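Local coordinates for protein glutamine synthetase (Streptomyces coelicolor, PDB 4BAX) that belongs to the glutamine synthetase family, joining an N-terminal beta-grasp domain to a larger catalytic domain in an assembly of ten subunits, at residues F4-W10 against E73-C79; A251-G255 against E286-G290; T216-K220 against P317-V321; E108-G112 against V185-P190. All coordinates share one frame. Residue numbers count along the deposited sequence, not the author numbering.

Interaction 1. Residues F4-W10 against E73-C79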
# COMPACT_ATOMS: atom_id res chain seq x y z
N PHE A 4 14.27 -22.13 38.45
CA PHE A 4 14.47 -22.30 37.03
C PHE A 4 13.16 -22.69 36.34
O PHE A 4 12.21 -23.14 36.99
CB PHE A 4 15.58 -23.30 36.74
CG PHE A 4 15.24 -24.70 37.11
CD1 PHE A 4 15.44 -25.14 38.42
CD2 PHE A 4 14.74 -25.59 36.17
CE1 PHE A 4 15.13 -26.44 38.78
CE2 PHE A 4 14.44 -26.89 36.53
CZ PHE A 4 14.63 -27.32 37.84
N LYS A 5 13.12 -22.49 35.03
CA LYS A 5 11.95 -22.78 34.24
C LYS A 5 12.04 -24.18 33.63
O LYS A 5 13.11 -24.57 33.12
CB LYS A 5 11.79 -21.74 33.16
CG LYS A 5 11.47 -20.35 33.71
CD LYS A 5 11.24 -19.38 32.57
CE LYS A 5 12.46 -18.58 32.24
NZ LYS A 5 12.37 -17.29 32.96
N ALA A 6 10.94 -24.91 33.71
CA ALA A 6 10.83 -26.23 33.09
C ALA A 6 9.65 -26.25 32.12
O ALA A 6 8.50 -25.99 32.49
CB ALA A 6 10.66 -27.30 34.15
N GLU A 7 9.94 -26.56 30.85
CA GLU A 7 8.88 -26.64 29.85
C GLU A 7 8.41 -28.08 29.68
O GLU A 7 9.12 -28.92 29.12
CB GLU A 7 9.36 -26.09 28.51
CG GLU A 7 8.24 -25.85 27.48
CD GLU A 7 7.38 -24.61 27.76
OE1 GLU A 7 7.67 -23.86 28.71
OE2 GLU A 7 6.39 -24.41 27.03
N TYR A 8 7.18 -28.33 30.13
CA TYR A 8 6.61 -29.67 30.07
C TYR A 8 5.93 -29.84 28.74
O TYR A 8 5.02 -29.07 28.39
CB TYR A 8 5.62 -29.90 31.20
CG TYR A 8 6.24 -30.30 32.52
CD1 TYR A 8 7.30 -29.57 33.07
CD2 TYR A 8 5.76 -31.38 33.24
CE1 TYR A 8 7.85 -29.92 34.30
CE2 TYR A 8 6.33 -31.74 34.48
CZ TYR A 8 7.37 -31.01 35.00
OH TYR A 8 7.92 -31.37 36.23
N ILE A 9 6.39 -30.82 27.98
CA ILE A 9 5.95 -31.06 26.63
C ILE A 9 5.30 -32.43 26.57
O ILE A 9 5.83 -33.40 27.15
CB ILE A 9 7.15 -30.96 25.62
CG1 ILE A 9 7.67 -29.51 25.60
CG2 ILE A 9 6.79 -31.40 24.22
CD1 ILE A 9 9.17 -29.35 25.19
N TRP A 10 4.15 -32.52 25.92
CA TRP A 10 3.54 -33.82 25.76
C TRP A 10 2.83 -33.93 24.42
O TRP A 10 2.74 -32.94 23.70
CB TRP A 10 2.62 -34.18 26.94
CG TRP A 10 1.30 -33.44 26.98
CD1 TRP A 10 0.09 -33.90 26.53
CD2 TRP A 10 1.05 -32.13 27.53
NE1 TRP A 10 -0.89 -32.96 26.76
CE2 TRP A 10 -0.33 -31.87 27.37
CE3 TRP A 10 1.86 -31.16 28.12
CZ2 TRP A 10 -0.92 -30.67 27.78
CZ3 TRP A 10 1.26 -29.96 28.54
CH2 TRP A 10 -0.11 -29.73 28.37
N GLU A 73 19.63 -21.97 33.02
CA GLU A 73 19.43 -23.21 33.76
C GLU A 73 18.08 -23.84 33.42
O GLU A 73 17.67 -24.89 33.94
CB GLU A 73 19.54 -22.92 35.27
CG GLU A 73 20.66 -23.67 36.01
CD GLU A 73 22.00 -23.67 35.25
OE1 GLU A 73 22.58 -22.58 35.05
OE2 GLU A 73 22.47 -24.77 34.85
N ASP A 74 17.41 -23.24 32.45
CA ASP A 74 16.08 -23.68 32.06
C ASP A 74 16.09 -24.97 31.23
O ASP A 74 17.07 -25.27 30.53
CB ASP A 74 15.40 -22.55 31.30
CG ASP A 74 15.28 -21.29 32.15
OD1 ASP A 74 15.31 -21.39 33.40
OD2 ASP A 74 15.14 -20.20 31.56
N ILE A 75 15.02 -25.76 31.35
CA ILE A 75 15.01 -27.09 30.73
C ILE A 75 13.69 -27.44 30.04
O ILE A 75 12.63 -26.89 30.36
CB ILE A 75 15.33 -28.19 31.77
CG1 ILE A 75 14.40 -28.06 32.98
CG2 ILE A 75 16.80 -28.16 32.20
CD1 ILE A 75 13.87 -29.36 33.49
N LEU A 76 13.75 -28.41 29.14
CA LEU A 76 12.56 -28.98 28.51
C LEU A 76 12.29 -30.34 29.13
O LEU A 76 13.21 -31.13 29.33
CB LEU A 76 12.75 -29.12 27.01
CG LEU A 76 13.28 -27.87 26.35
CD1 LEU A 76 13.70 -28.23 24.93
CD2 LEU A 76 12.24 -26.74 26.40
N VAL A 77 11.03 -30.59 29.46
CA VAL A 77 10.67 -31.86 30.05
C VAL A 77 9.61 -32.56 29.20
O VAL A 77 8.44 -32.17 29.22
CB VAL A 77 10.12 -31.69 31.49
CG1 VAL A 77 10.15 -33.00 32.22
CG2 VAL A 77 10.93 -30.68 32.26
N LEU A 78 10.03 -33.60 28.49
CA LEU A 78 9.08 -34.40 27.72
C LEU A 78 8.40 -35.42 28.63
O LEU A 78 9.08 -36.17 29.33
CB LEU A 78 9.80 -35.11 26.57
CG LEU A 78 8.92 -36.00 25.68
CD1 LEU A 78 7.91 -35.18 24.88
CD2 LEU A 78 9.79 -36.85 24.78
N CYS A 79 7.07 -35.51 28.57
CA CYS A 79 6.28 -36.36 29.49
C CYS A 79 5.45 -37.38 28.74
O CYS A 79 5.19 -37.24 27.54
CB CYS A 79 5.34 -35.52 30.36
SG CYS A 79 6.09 -34.24 31.38
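Neighbouring parallel strands of the N-terminal beta-grasp domain meet here, joined along strands 3-11 and 75-82 in the mixed five-stranded sheet. Their short axes lie 4.4 Å apart at 28°. Backbone bonds of Phe4, Ala6, Tyr8 and Trp10 reach strand 20-28; those of Lys5, Glu7 and Ile9 cross here: Ile75 N to Lys5 O (2.9 Å), Glu7 N to Ile75 O (2.8 Å), Val77 N to Glu7 O (2.6 Å), Ile9 N to Val77 O (2.8 Å) and Cys79 N to Ile9 O (2.8 Å). Where the strand pairing begins, the carboxylate of Asp74 substitutes for a peptide oxygen and takes the amide of Lys5, N to OD1 2.9 Å. The ammonium of Lys5 leads away to a salt bridge with Glu160 of a second subunit.

Ala6, Tyr8, Ile75 and Val77 share one face of the sheet; small Ala6 leaves room for Ile75 and Val77. On the other face, Ile9 packs on Leu76 and Leu78, its CD1 4.0 Å from Leu76 CB, and helix 190-210 covers this side through Trp202. The flat ring of Tyr8 suits branched Val77, whose CB sits over it in a CH-pi contact, while Cys79 SG approaches obliquely, 3.4 Å from Tyr8 CD2.

Interaction 2. Residues A251-G255 against E286-G290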
# COMPACT_ATOMS: atom_id res chain seq x y z
N ALA A 251 14.41 -57.60 5.93
CA ALA A 251 13.73 -57.08 4.73
C ALA A 251 12.59 -57.98 4.29
O ALA A 251 11.53 -57.49 3.90
CB ALA A 251 14.73 -56.83 3.57
N GLU A 252 12.79 -59.28 4.36
CA GLU A 252 11.72 -60.21 4.01
C GLU A 252 10.55 -60.19 5.01
O GLU A 252 9.38 -60.28 4.62
CB GLU A 252 12.25 -61.63 3.79
CG GLU A 252 13.32 -61.76 2.73
CD GLU A 252 12.86 -62.54 1.53
OE1 GLU A 252 12.53 -63.73 1.73
OE2 GLU A 252 12.84 -61.99 0.40
N SER A 253 10.87 -60.01 6.30
CA SER A 253 9.87 -60.02 7.36
C SER A 253 8.81 -58.94 7.14
O SER A 253 7.65 -59.14 7.48
CB SER A 253 10.53 -59.81 8.73
OG SER A 253 10.85 -58.45 8.94
N LEU A 254 9.22 -57.82 6.55
CA LEU A 254 8.33 -56.69 6.27
C LEU A 254 7.33 -56.99 5.15
O LEU A 254 6.31 -56.29 5.00
CB LEU A 254 9.14 -55.41 5.99
CG LEU A 254 9.94 -54.88 7.18
CD1 LEU A 254 11.07 -53.93 6.77
CD2 LEU A 254 8.97 -54.19 8.14
N GLY A 255 7.64 -58.01 4.35
CA GLY A 255 6.76 -58.36 3.25
C GLY A 255 5.77 -59.47 3.54
O GLY A 255 4.91 -59.78 2.69
N GLU A 286 1.68 -51.70 -2.10
CA GLU A 286 2.58 -52.81 -2.47
C GLU A 286 3.87 -52.73 -1.69
O GLU A 286 4.39 -51.65 -1.41
CB GLU A 286 2.92 -52.81 -3.97
CG GLU A 286 1.79 -52.59 -4.96
CD GLU A 286 2.30 -52.49 -6.41
OE1 GLU A 286 3.55 -52.46 -6.60
OE2 GLU A 286 1.47 -52.41 -7.34
N TYR A 287 4.36 -53.90 -1.30
CA TYR A 287 5.63 -53.99 -0.62
C TYR A 287 6.73 -54.51 -1.55
O TYR A 287 6.56 -55.54 -2.20
CB TYR A 287 5.56 -54.87 0.64
CG TYR A 287 6.88 -54.97 1.34
CD1 TYR A 287 7.26 -54.02 2.28
CD2 TYR A 287 7.78 -55.98 1.02
CE1 TYR A 287 8.50 -54.09 2.90
CE2 TYR A 287 9.03 -56.06 1.64
CZ TYR A 287 9.38 -55.11 2.59
OH TYR A 287 10.61 -55.18 3.21
N SER A 288 7.86 -53.81 -1.61
CA SER A 288 9.02 -54.30 -2.35
C SER A 288 10.28 -53.94 -1.59
O SER A 288 10.31 -52.91 -0.92
CB SER A 288 9.07 -53.72 -3.76
OG SER A 288 8.91 -52.31 -3.74
N TYR A 289 11.35 -54.71 -1.78
CA TYR A 289 12.65 -54.31 -1.26
C TYR A 289 13.70 -54.65 -2.30
O TYR A 289 13.53 -55.58 -3.09
CB TYR A 289 12.96 -54.95 0.11
CG TYR A 289 13.53 -56.36 0.04
CD1 TYR A 289 14.90 -56.56 -0.15
CD2 TYR A 289 12.72 -57.48 0.14
CE1 TYR A 289 15.44 -57.82 -0.23
CE2 TYR A 289 13.27 -58.76 0.06
CZ TYR A 289 14.64 -58.92 -0.13
OH TYR A 289 15.23 -60.17 -0.22
N GLY A 290 14.77 -53.89 -2.32
CA GLY A 290 15.82 -54.11 -3.29
C GLY A 290 17.08 -53.36 -2.91
O GLY A 290 17.06 -52.41 -2.13
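Tyr287 lays one face of its ring against the backbone of Gly255, whose CA stands 3.8 Å from the ring centroid in a CH-pi contact. This is helix-to-sheet packing: residues 251-255, on helix 244-253 and leading on from it, meet two tyrosines on the approach to, and start of, strand 289-291 of the mixed sheet. Glycine fits because a CB at position 255 would clash with Tyr287 CD2, which already lies 3.4 Å from Gly255 CA. The phenol OH of Tyr287 donates to the backbone carbonyl Ala251 O at 2.6 Å. Leu254 fills the space beside the same ring, with CB 3.4 Å from Tyr287 CE1; it also touches Leu330 of helix 323-341.

Two residues on, Tyr289 comes back to the same side, as expected of an extended chain, while Ser288 between them points away. Val298 of the adjoining strand 298-300 packs against both tyrosines. The methyl of Ala251, small enough to let the ring settle flat, lies over the face of Tyr289, 3.8 Å from its centroid. At the exposed margin, Tyr289 OH donates to Glu252 OE2 over 3.1 Å.

Interaction 3. Residues T216-K220 against P317-V321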
# COMPACT_ATOMS: atom_id res chain seq x y z
N THR A 216 5.25 -27.71 8.55
CA THR A 216 4.26 -28.77 8.50
C THR A 216 4.90 -30.11 8.21
O THR A 216 5.89 -30.18 7.48
CB THR A 216 3.11 -28.46 7.49
OG1 THR A 216 2.04 -29.39 7.70
CG2 THR A 216 3.60 -28.61 6.09
N LEU A 217 4.35 -31.16 8.83
CA LEU A 217 4.81 -32.52 8.60
C LEU A 217 3.78 -33.22 7.71
O LEU A 217 3.77 -34.45 7.63
CB LEU A 217 5.02 -33.28 9.90
CG LEU A 217 6.12 -32.75 10.83
CD1 LEU A 217 6.47 -33.73 12.01
CD2 LEU A 217 7.35 -32.39 10.02
N ASP A 218 2.94 -32.43 7.03
CA ASP A 218 1.99 -32.95 6.05
C ASP A 218 2.78 -33.67 4.96
O ASP A 218 3.76 -33.13 4.45
CB ASP A 218 1.11 -31.83 5.46
CG ASP A 218 -0.03 -31.38 6.41
OD1 ASP A 218 -0.23 -32.03 7.46
OD2 ASP A 218 -0.73 -30.37 6.11
N PRO A 219 2.38 -34.90 4.62
CA PRO A 219 3.07 -35.78 3.68
C PRO A 219 3.06 -35.30 2.24
O PRO A 219 4.01 -35.57 1.51
CB PRO A 219 2.31 -37.11 3.80
CG PRO A 219 0.99 -36.74 4.35
CD PRO A 219 1.18 -35.53 5.21
N LYS A 220 1.99 -34.61 1.85
CA LYS A 220 1.89 -34.04 0.51
C LYS A 220 1.32 -32.61 0.57
O LYS A 220 0.18 -32.37 0.18
CB LYS A 220 1.00 -34.94 -0.37
CG LYS A 220 1.04 -34.66 -1.88
CD LYS A 220 2.28 -35.26 -2.53
CE LYS A 220 2.21 -35.20 -4.06
NZ LYS A 220 3.55 -35.25 -4.72
N PRO A 317 7.52 -44.54 5.82
CA PRO A 317 6.84 -43.65 6.78
C PRO A 317 6.73 -42.17 6.35
O PRO A 317 7.65 -41.58 5.75
CB PRO A 317 7.68 -43.78 8.07
CG PRO A 317 8.47 -45.06 7.89
CD PRO A 317 8.73 -45.16 6.40
N ASN A 318 5.56 -41.59 6.62
CA ASN A 318 5.31 -40.18 6.33
C ASN A 318 6.06 -39.29 7.29
O ASN A 318 6.45 -39.73 8.36
CB ASN A 318 3.84 -39.88 6.51
CG ASN A 318 3.01 -40.26 5.31
OD1 ASN A 318 3.51 -40.84 4.33
ND2 ASN A 318 1.73 -39.92 5.38
N ALA A 319 6.22 -38.02 6.91
CA ALA A 319 6.82 -37.02 7.80
C ALA A 319 5.98 -36.83 9.06
O ALA A 319 6.50 -36.38 10.08
CB ALA A 319 7.02 -35.70 7.08
N ASN A 320 4.68 -37.16 8.98
CA ASN A 320 3.80 -37.01 10.14
C ASN A 320 3.62 -38.30 10.95
O ASN A 320 2.69 -38.40 11.76
CB ASN A 320 2.44 -36.40 9.74
CG ASN A 320 1.62 -37.33 8.85
OD1 ASN A 320 2.11 -38.37 8.40
ND2 ASN A 320 0.38 -36.94 8.56
N VAL A 321 4.48 -39.29 10.74
CA VAL A 321 4.42 -40.51 11.55
C VAL A 321 4.80 -40.23 13.00
O VAL A 321 5.62 -39.37 13.29
CB VAL A 321 5.34 -41.61 10.97
CG1 VAL A 321 6.83 -41.26 11.15
CG2 VAL A 321 4.99 -42.97 11.58
O HOH W 1 -0.00 -33.96 9.63
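Two loops of the catalytic domain meet: residues 216-220, which leave strand 214-216 through an ST turn at Thr216, and residues 317-321, holding a type I beta turn that leads to helix 323-341. Packing joins them directly. Leu217 sets its CB 4.2 Å from Ala319 CB and its CD1 3.3 Å from Ala319 O; the small alanine lets the backbones approach to 4.9 Å between the CA atoms of Leu217 and Asn320. Pro219, with its compact, rigid ring, lies along the two asparagines, its CB 3.3 Å from Asn318 ND2 and its CD 3.7 Å from Asn320 ND2.

Hydrogen bonds shape each loop from within. Asp218 N donates to Thr216 OG1 (3.2 Å), and Val321 N to Asn318 O (3.1 Å) closes the beta turn. Asn318 ND2 bonds weakly to Asn320 OD1 (3.4 Å), while Asn318 OD1 accepts from Arg274.

Water makes the polar link across the contact: one molecule donates to Asp218 OD1 at 2.9 Å and accepts from Asn320 ND2 at 3.2 Å.

Interaction 4. Residues E108-G112 against V185-P190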
# COMPACT_ATOMS: atom_id res chain seq x y z
N GLU A 108 19.49 -55.45 20.38
CA GLU A 108 20.04 -54.10 20.36
C GLU A 108 19.62 -53.28 19.13
O GLU A 108 20.46 -52.78 18.37
CB GLU A 108 21.56 -54.14 20.49
CG GLU A 108 21.98 -54.99 21.69
CD GLU A 108 23.46 -54.87 22.02
OE1 GLU A 108 24.20 -54.26 21.21
OE2 GLU A 108 23.86 -55.42 23.07
N PRO A 109 18.30 -53.10 18.95
CA PRO A 109 17.85 -52.33 17.79
C PRO A 109 18.28 -50.86 17.89
O PRO A 109 18.26 -50.28 18.98
CB PRO A 109 16.33 -52.46 17.87
CG PRO A 109 16.04 -52.69 19.33
CD PRO A 109 17.19 -53.51 19.82
N VAL A 110 18.65 -50.28 16.76
CA VAL A 110 19.09 -48.89 16.68
C VAL A 110 18.38 -48.23 15.49
O VAL A 110 18.11 -48.87 14.47
CB VAL A 110 20.61 -48.82 16.50
CG1 VAL A 110 21.08 -47.41 16.25
CG2 VAL A 110 21.31 -49.41 17.73
N PHE A 111 18.03 -46.95 15.64
CA PHE A 111 17.29 -46.27 14.61
C PHE A 111 17.91 -44.95 14.20
O PHE A 111 18.49 -44.24 15.03
CB PHE A 111 15.86 -46.00 15.07
CG PHE A 111 15.02 -47.24 15.15
CD1 PHE A 111 14.97 -47.98 16.32
CD2 PHE A 111 14.29 -47.68 14.06
CE1 PHE A 111 14.20 -49.14 16.41
CE2 PHE A 111 13.52 -48.84 14.14
CZ PHE A 111 13.48 -49.57 15.31
N GLY A 112 17.77 -44.64 12.91
CA GLY A 112 18.02 -43.30 12.41
C GLY A 112 16.78 -42.83 11.66
O GLY A 112 16.22 -43.57 10.84
N VAL A 185 18.02 -37.70 12.69
CA VAL A 185 18.23 -38.02 14.08
C VAL A 185 18.69 -39.46 14.22
O VAL A 185 18.04 -40.39 13.71
CB VAL A 185 16.95 -37.83 14.91
CG1 VAL A 185 17.28 -37.97 16.40
CG2 VAL A 185 16.35 -36.49 14.64
N GLY A 186 19.78 -39.65 14.95
CA GLY A 186 20.31 -40.98 15.18
C GLY A 186 21.81 -41.03 14.90
O GLY A 186 22.43 -40.02 14.58
N PRO A 187 22.40 -42.22 14.98
CA PRO A 187 21.71 -43.47 15.34
C PRO A 187 21.49 -43.59 16.85
O PRO A 187 22.38 -43.24 17.63
CB PRO A 187 22.67 -44.55 14.82
CG PRO A 187 24.04 -43.86 14.68
CD PRO A 187 23.87 -42.38 14.91
N LEU A 188 20.31 -44.07 17.25
CA LEU A 188 19.92 -44.12 18.66
C LEU A 188 19.01 -45.30 18.93
O LEU A 188 18.45 -45.89 18.01
CB LEU A 188 19.22 -42.82 19.08
CG LEU A 188 20.13 -41.59 19.20
CD1 LEU A 188 19.33 -40.27 19.16
CD2 LEU A 188 20.95 -41.73 20.50
N ALA A 189 18.86 -45.63 20.21
CA ALA A 189 17.94 -46.66 20.69
C ALA A 189 16.49 -46.16 20.52
O ALA A 189 16.25 -44.95 20.53
CB ALA A 189 18.24 -46.97 22.15
N PRO A 190 15.52 -47.09 20.41
CA PRO A 190 14.15 -46.73 19.99
C PRO A 190 13.48 -45.66 20.87
O PRO A 190 12.94 -44.68 20.35
CB PRO A 190 13.38 -48.05 20.11
CG PRO A 190 14.41 -49.12 19.96
CD PRO A 190 15.70 -48.55 20.52
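Val185 opens the second segment near the end of strand 180-188, and its O receives a CA-H...O contact from Gly112 CA at 3.2 Å. At Gly186 the chains are so close, 4.3 Å from its CA to Gly112 CA, that a CB would strike Gly112 CA and Phe111 O; its phi of 131° also demands a residue without a side chain. A cis peptide then leads into Pro187, where the strand turns a corner. The proline ring gives Val110 an apolar neighbour, with CB 3.6 Å from Val110 CG1, and its CA lies 3.3 Å from Phe111 O.

Leu188 restores the pairing. Its N donates to Phe111 O (2.9 Å) and its O accepts from Phe111 N (2.6 Å), an antiparallel hydrogen-bonded pair. Its side chain shares a sheet face with that of Phe111, and both touch Val193 of helix 190-210. Ala189 takes the N-cap position, and Pro190, which has no amide hydrogen to leave unsatisfied, begins that helix. The ring of Pro190 touches two apolar partners, CG being 3.6 Å from Phe111 CE1, at the ring edge, and 4.0 Å from Pro109 CG. Helix 323-341 also packs on Phe111. The arrangement is a bent antiparallel strand pair that passes directly into a helix, with that helix packed on the mixed sheet of the glutamine synthetase catalytic domain.

In the fold
Interaction 1 comes first along the chain and stands apart in the beta-grasp domain, its centre about 24 Å from that of interaction 4. Helix 190-210 bridges the two: it covers one face of the beta-grasp sheet and starts where interaction 4 ends. Interaction 4 closes before residues 216-220 begin interaction 3, which spans the chain around interaction 2. The centres of interactions 2, 3 and 4 are about 20 to 21 Å from one another, so these three contacts are spread through one catalytic domain. Interactions 2 and 4 reach the same mixed sheet, and helix 323-341 packs on both. Interaction 2 lies across the chain's centre from interaction 1, about 40 Å between centres.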